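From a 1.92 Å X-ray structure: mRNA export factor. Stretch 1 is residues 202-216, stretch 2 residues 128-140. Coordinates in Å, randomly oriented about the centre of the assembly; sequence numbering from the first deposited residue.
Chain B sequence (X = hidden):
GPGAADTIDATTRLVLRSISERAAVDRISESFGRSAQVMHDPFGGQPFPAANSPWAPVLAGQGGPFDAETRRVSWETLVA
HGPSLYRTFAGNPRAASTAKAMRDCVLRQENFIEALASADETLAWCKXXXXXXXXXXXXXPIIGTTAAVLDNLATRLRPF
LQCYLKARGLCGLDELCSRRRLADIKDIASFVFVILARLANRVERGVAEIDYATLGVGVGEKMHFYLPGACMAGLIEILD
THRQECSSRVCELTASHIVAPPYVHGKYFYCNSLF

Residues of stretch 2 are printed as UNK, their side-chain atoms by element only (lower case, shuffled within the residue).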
# COMPACT_ATOMS: atom_id res chain seq x y z
N ARG B 202 8.87 16.75 -6.97
CA ARG B 202 8.69 17.87 -7.88
C ARG B 202 7.22 18.04 -8.24
O ARG B 202 6.74 19.16 -8.41
CB ARG B 202 9.52 17.68 -9.16
CG ARG B 202 10.99 17.42 -8.93
CD ARG B 202 11.70 18.56 -8.23
NE ARG B 202 13.14 18.34 -8.17
CZ ARG B 202 13.74 17.52 -7.31
NH1 ARG B 202 13.03 16.84 -6.43
NH2 ARG B 202 15.06 17.38 -7.35
N VAL B 203 6.51 16.92 -8.37
CA VAL B 203 5.08 16.97 -8.68
C VAL B 203 4.33 17.71 -7.58
O VAL B 203 3.54 18.62 -7.86
CB VAL B 203 4.51 15.55 -8.87
CG1 VAL B 203 2.98 15.57 -8.90
CG2 VAL B 203 5.04 14.93 -10.16
N GLU B 204 4.57 17.34 -6.33
CA GLU B 204 3.81 17.91 -5.22
C GLU B 204 4.21 19.36 -4.95
O GLU B 204 3.48 20.09 -4.29
CB GLU B 204 3.97 17.07 -3.95
CG GLU B 204 5.35 17.10 -3.32
CD GLU B 204 5.41 16.31 -2.01
OE1 GLU B 204 5.04 16.88 -0.96
OE2 GLU B 204 5.81 15.13 -2.04
N ARG B 205 5.36 19.79 -5.47
CA ARG B 205 5.78 21.18 -5.34
C ARG B 205 5.15 22.05 -6.43
O ARG B 205 5.35 23.27 -6.46
CB ARG B 205 7.31 21.31 -5.39
CG ARG B 205 8.02 20.68 -4.18
CD ARG B 205 9.48 21.09 -4.06
NE ARG B 205 10.15 21.30 -5.35
CZ ARG B 205 11.39 20.92 -5.64
NH1 ARG B 205 12.14 20.28 -4.75
NH2 ARG B 205 11.89 21.17 -6.84
N GLY B 206 4.41 21.43 -7.34
CA GLY B 206 3.64 22.15 -8.34
C GLY B 206 4.45 22.97 -9.33
O GLY B 206 3.99 24.01 -9.80
N VAL B 207 5.65 22.50 -9.66
CA VAL B 207 6.50 23.20 -10.61
C VAL B 207 5.82 23.27 -11.98
O VAL B 207 5.00 22.41 -12.31
CB VAL B 207 7.89 22.54 -10.74
CG1 VAL B 207 8.61 22.56 -9.40
CG2 VAL B 207 7.76 21.11 -11.26
N ALA B 208 6.16 24.29 -12.76
CA ALA B 208 5.64 24.42 -14.11
C ALA B 208 5.96 23.17 -14.91
O ALA B 208 5.07 22.46 -15.36
CB ALA B 208 6.23 25.65 -14.79
N GLU B 209 7.25 22.90 -15.07
CA GLU B 209 7.70 21.64 -15.65
C GLU B 209 8.87 21.10 -14.84
O GLU B 209 9.58 21.84 -14.16
CB GLU B 209 8.08 21.81 -17.13
CG GLU B 209 9.19 22.81 -17.40
CD GLU B 209 9.47 22.96 -18.89
OE1 GLU B 209 8.78 23.77 -19.55
OE2 GLU B 209 10.36 22.25 -19.40
N ILE B 210 9.06 19.79 -14.92
CA ILE B 210 10.04 19.10 -14.09
C ILE B 210 11.37 18.97 -14.84
O ILE B 210 11.43 18.36 -15.90
CB ILE B 210 9.51 17.73 -13.66
CG1 ILE B 210 8.24 17.90 -12.82
CG2 ILE B 210 10.55 16.95 -12.87
CD1 ILE B 210 7.37 16.66 -12.76
N ASP B 211 12.42 19.53 -14.25
CA ASP B 211 13.77 19.44 -14.79
C ASP B 211 14.16 17.99 -15.07
O ASP B 211 13.93 17.11 -14.25
CB ASP B 211 14.76 20.06 -13.81
CG ASP B 211 16.09 20.42 -14.46
OD1 ASP B 211 16.50 19.72 -15.40
OD2 ASP B 211 16.71 21.41 -14.01
N TYR B 212 14.76 17.75 -16.24
CA TYR B 212 15.23 16.40 -16.58
C TYR B 212 16.23 15.88 -15.55
O TYR B 212 16.39 14.67 -15.38
CB TYR B 212 15.87 16.38 -17.97
CG TYR B 212 14.92 16.49 -19.15
CD1 TYR B 212 13.55 16.63 -18.98
CD2 TYR B 212 15.40 16.44 -20.45
CE1 TYR B 212 12.69 16.73 -20.07
CE2 TYR B 212 14.56 16.54 -21.55
CZ TYR B 212 13.21 16.68 -21.35
OH TYR B 212 12.38 16.77 -22.45
N ALA B 213 16.92 16.80 -14.88
CA ALA B 213 17.90 16.43 -13.86
C ALA B 213 17.24 15.66 -12.72
O ALA B 213 17.90 14.90 -12.01
CB ALA B 213 18.60 17.67 -13.33
N THR B 214 15.94 15.87 -12.54
CA THR B 214 15.17 15.13 -11.55
C THR B 214 15.32 13.62 -11.77
O THR B 214 15.37 12.85 -10.81
CB THR B 214 13.68 15.51 -11.61
OG1 THR B 214 13.53 16.93 -11.46
CG2 THR B 214 12.88 14.81 -10.51
N LEU B 215 15.38 13.21 -13.03
CA LEU B 215 15.51 11.80 -13.38
C LEU B 215 16.97 11.40 -13.62
O LEU B 215 17.24 10.32 -14.14
CB LEU B 215 14.70 11.49 -14.64
CG LEU B 215 13.16 11.49 -14.58
CD1 LEU B 215 12.64 10.68 -13.40
CD2 LEU B 215 12.61 12.91 -14.53
N GLY B 216 17.90 12.27 -13.25
CA GLY B 216 19.32 11.97 -13.39
C GLY B 216 19.85 12.19 -14.79
O GLY B 216 20.89 11.64 -15.15
N UNK B 128 10.49 8.55 -22.88
CA UNK B 128 9.94 8.92 -24.18
C UNK B 128 9.87 10.44 -24.32
O UNK B 128 10.21 10.99 -25.37
c UNK B 128 5.75 9.95 -24.41
s UNK B 128 7.01 10.24 -25.66
c UNK B 128 7.86 8.65 -25.69
c UNK B 128 8.55 8.29 -24.37
N UNK B 129 9.43 11.12 -23.26
CA UNK B 129 9.35 12.58 -23.27
C UNK B 129 10.74 13.18 -23.49
O UNK B 129 10.90 14.11 -24.28
s UNK B 129 6.99 12.79 -21.72
c UNK B 129 8.76 13.10 -21.95
N UNK B 130 11.72 12.64 -22.78
CA UNK B 130 13.10 13.11 -22.87
C UNK B 130 13.63 12.89 -24.28
O UNK B 130 14.30 13.77 -24.84
c UNK B 130 15.47 12.64 -22.09
c UNK B 130 13.60 12.89 -20.42
c UNK B 130 14.30 12.17 -19.29
c UNK B 130 13.98 12.40 -21.82
N UNK B 131 13.34 11.73 -24.86
CA UNK B 131 13.73 11.44 -26.23
C UNK B 131 13.25 12.53 -27.19
O UNK B 131 14.00 12.97 -28.06
c UNK B 131 13.34 9.79 -28.12
c UNK B 131 12.59 10.13 -29.20
n UNK B 131 13.21 9.61 -30.31
c UNK B 131 13.17 10.08 -26.66
n UNK B 131 14.41 9.07 -28.61
c UNK B 131 14.31 8.98 -29.93
N UNK B 132 12.01 12.96 -27.01
CA UNK B 132 11.40 13.95 -27.90
C UNK B 132 11.60 15.38 -27.42
O UNK B 132 11.13 16.32 -28.06
c UNK B 132 9.03 11.28 -28.58
c UNK B 132 9.59 12.48 -28.88
c UNK B 132 9.47 11.27 -30.73
n UNK B 132 9.85 12.44 -30.24
n UNK B 132 8.97 10.55 -29.74
c UNK B 132 9.90 13.67 -28.03
N UNK B 133 12.30 15.55 -26.31
CA UNK B 133 12.54 16.88 -25.74
C UNK B 133 11.23 17.54 -25.33
O UNK B 133 11.07 18.76 -25.42
o UNK B 133 14.72 18.57 -25.01
c UNK B 133 13.28 17.77 -26.75
c UNK B 133 14.15 18.81 -26.08
n UNK B 133 14.27 19.98 -26.71
N UNK B 134 10.29 16.72 -24.87
CA UNK B 134 9.01 17.22 -24.39
C UNK B 134 9.08 17.53 -22.89
O UNK B 134 9.72 16.79 -22.14
c UNK B 134 6.65 14.76 -26.27
c UNK B 134 7.54 15.98 -26.12
c UNK B 134 7.90 16.20 -24.65
c UNK B 134 6.85 17.21 -26.69
N UNK B 135 8.44 18.63 -22.46
CA UNK B 135 8.37 18.96 -21.03
C UNK B 135 7.72 17.88 -20.17
O UNK B 135 6.72 17.29 -20.59
c UNK B 135 7.73 20.85 -22.34
c UNK B 135 7.86 19.71 -23.29
c UNK B 135 7.53 20.24 -21.01
N UNK B 136 8.28 17.64 -18.99
CA UNK B 136 7.65 16.77 -17.99
C UNK B 136 6.70 17.61 -17.12
O UNK B 136 7.15 18.46 -16.36
c UNK B 136 9.79 15.28 -17.82
c UNK B 136 8.71 16.10 -17.11
c UNK B 136 10.87 14.85 -16.84
c UNK B 136 9.19 14.08 -18.51
N UNK B 137 5.41 17.35 -17.24
CA UNK B 137 4.39 18.17 -16.58
C UNK B 137 3.72 17.44 -15.41
O UNK B 137 3.30 16.29 -15.57
c UNK B 137 3.33 18.61 -17.59
n UNK B 137 -0.21 17.29 -19.72
c UNK B 137 0.56 18.36 -19.65
n UNK B 137 0.04 19.51 -19.23
c UNK B 137 2.82 19.36 -19.95
c UNK B 137 3.90 19.12 -18.92
n UNK B 137 1.85 18.26 -20.00
N UNK B 138 3.60 18.09 -14.24
CA UNK B 138 2.94 17.44 -13.10
C UNK B 138 1.46 17.10 -13.34
O UNK B 138 0.94 16.21 -12.68
c UNK B 138 3.07 18.47 -11.98
c UNK B 138 4.22 19.31 -12.36
c UNK B 138 4.20 19.38 -13.85
N UNK B 139 0.81 17.81 -14.26
CA UNK B 139 -0.62 17.64 -14.51
C UNK B 139 -0.87 16.45 -15.42
O UNK B 139 -2.00 15.97 -15.57
c UNK B 139 -0.92 20.20 -14.36
c UNK B 139 0.49 20.72 -14.60
n UNK B 139 0.95 21.60 -13.70
o UNK B 139 1.16 20.34 -15.56
c UNK B 139 -1.22 18.91 -15.14
N UNK B 140 0.20 15.98 -16.05
CA UNK B 140 0.20 14.75 -16.84
C UNK B 140 -0.27 13.59 -15.96
O UNK B 140 0.26 13.40 -14.87
c UNK B 140 1.62 14.54 -17.38
c UNK B 140 1.79 13.25 -18.15
o UNK B 140 1.42 12.18 -17.63
o UNK B 140 2.34 13.32 -19.27
O HOH W 1 10.65 19.02 -18.53

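Position 128 carries two carbons, a sulfur and a terminal carbon in an unbranched chain, which is methionine. Met128 lies in a helix, is buried, and stays out of reach of stretch 1. Position 129 has one carbon and then a sulfur, so it is cysteine; this small side chain fits a buried helical site, and Cys129 makes no side-chain contact with stretch 1.

Position 130 has four carbons, forked at the first, with one arm two carbons long: isoleucine. Its CG1 sits 3.7 Å from the centroid of the Tyr212 ring and almost on the ring normal, so a C-H group of Ile130 packs over the aromatic face in a CH-pi contact.

Positions 131 and 132 each show one carbon followed by a five-membered ring of three carbons and two nitrogens, the signature of histidine. The CB of His131 points away from stretch 1 into an exposed site, where a polar ring is at home; the ring of His132 also leads away, and its NE2 is hydrogen-bonded elsewhere in the structure.

Position 133 has two carbons, the second bearing one oxygen and one nitrogen, hence asparagine. Its phi is +64°, in a Schellman motif that ends the helix, and asparagine tolerates positive phi better than most residues. Its OD1 lies 3.9 Å from Tyr212 OH, a contact without a hydrogen bond.

Position 134 holds four carbons forked at the second, so it is leucine. The side chain of Leu134 points away, but its backbone O accepts a hydrogen bond from Tyr212 OH at 2.7 Å.

At position 135 three carbons close a ring onto the backbone N: proline. Having no N-H to satisfy, Pro135 suits this extended segment, and its CB rests 3.8 Å from Glu209 OE2.

Position 136 again has four carbons forked at the second, and is leucine. It points toward stretch 1 and is buried; its CD1 lies 3.5 Å from Leu215 CD2 and 3.9 Å from Tyr212 CD1, a setting that suits an apolar chain.

Position 137 has three carbons, a nitrogen, and a carbon carrying two more nitrogens: arginine. Arg137 points away, leaving its guanidinium clear of the apolar contact.

Position 138 is another ring of three carbons closed onto N, proline. Pro138 CG approaches Val207 O to 3.2 Å and Ile210 CD1 to 4.1 Å, while phi of -63° fits the type I turn from Arg137 to position 140.

Position 139 has three carbons, the third with one oxygen and one nitrogen: glutamine, exposed as its polarity suits. Position 140 has two carbons, the second with two oxygens: aspartate, whose carboxylate caps the following helix.

The contact thus joins apolar packing around Leu136 and Pro138 to two direct hydrogen bonds. Besides the tyrosine bond, Ile210 N donates to Leu136 O at 2.7 Å. Water 1 extends this pairing, accepting from Leu136 N and donating to Ile210 O, each at 2.8 Å.

Stretch 2 128-140: MCIHHNLPLRPQD
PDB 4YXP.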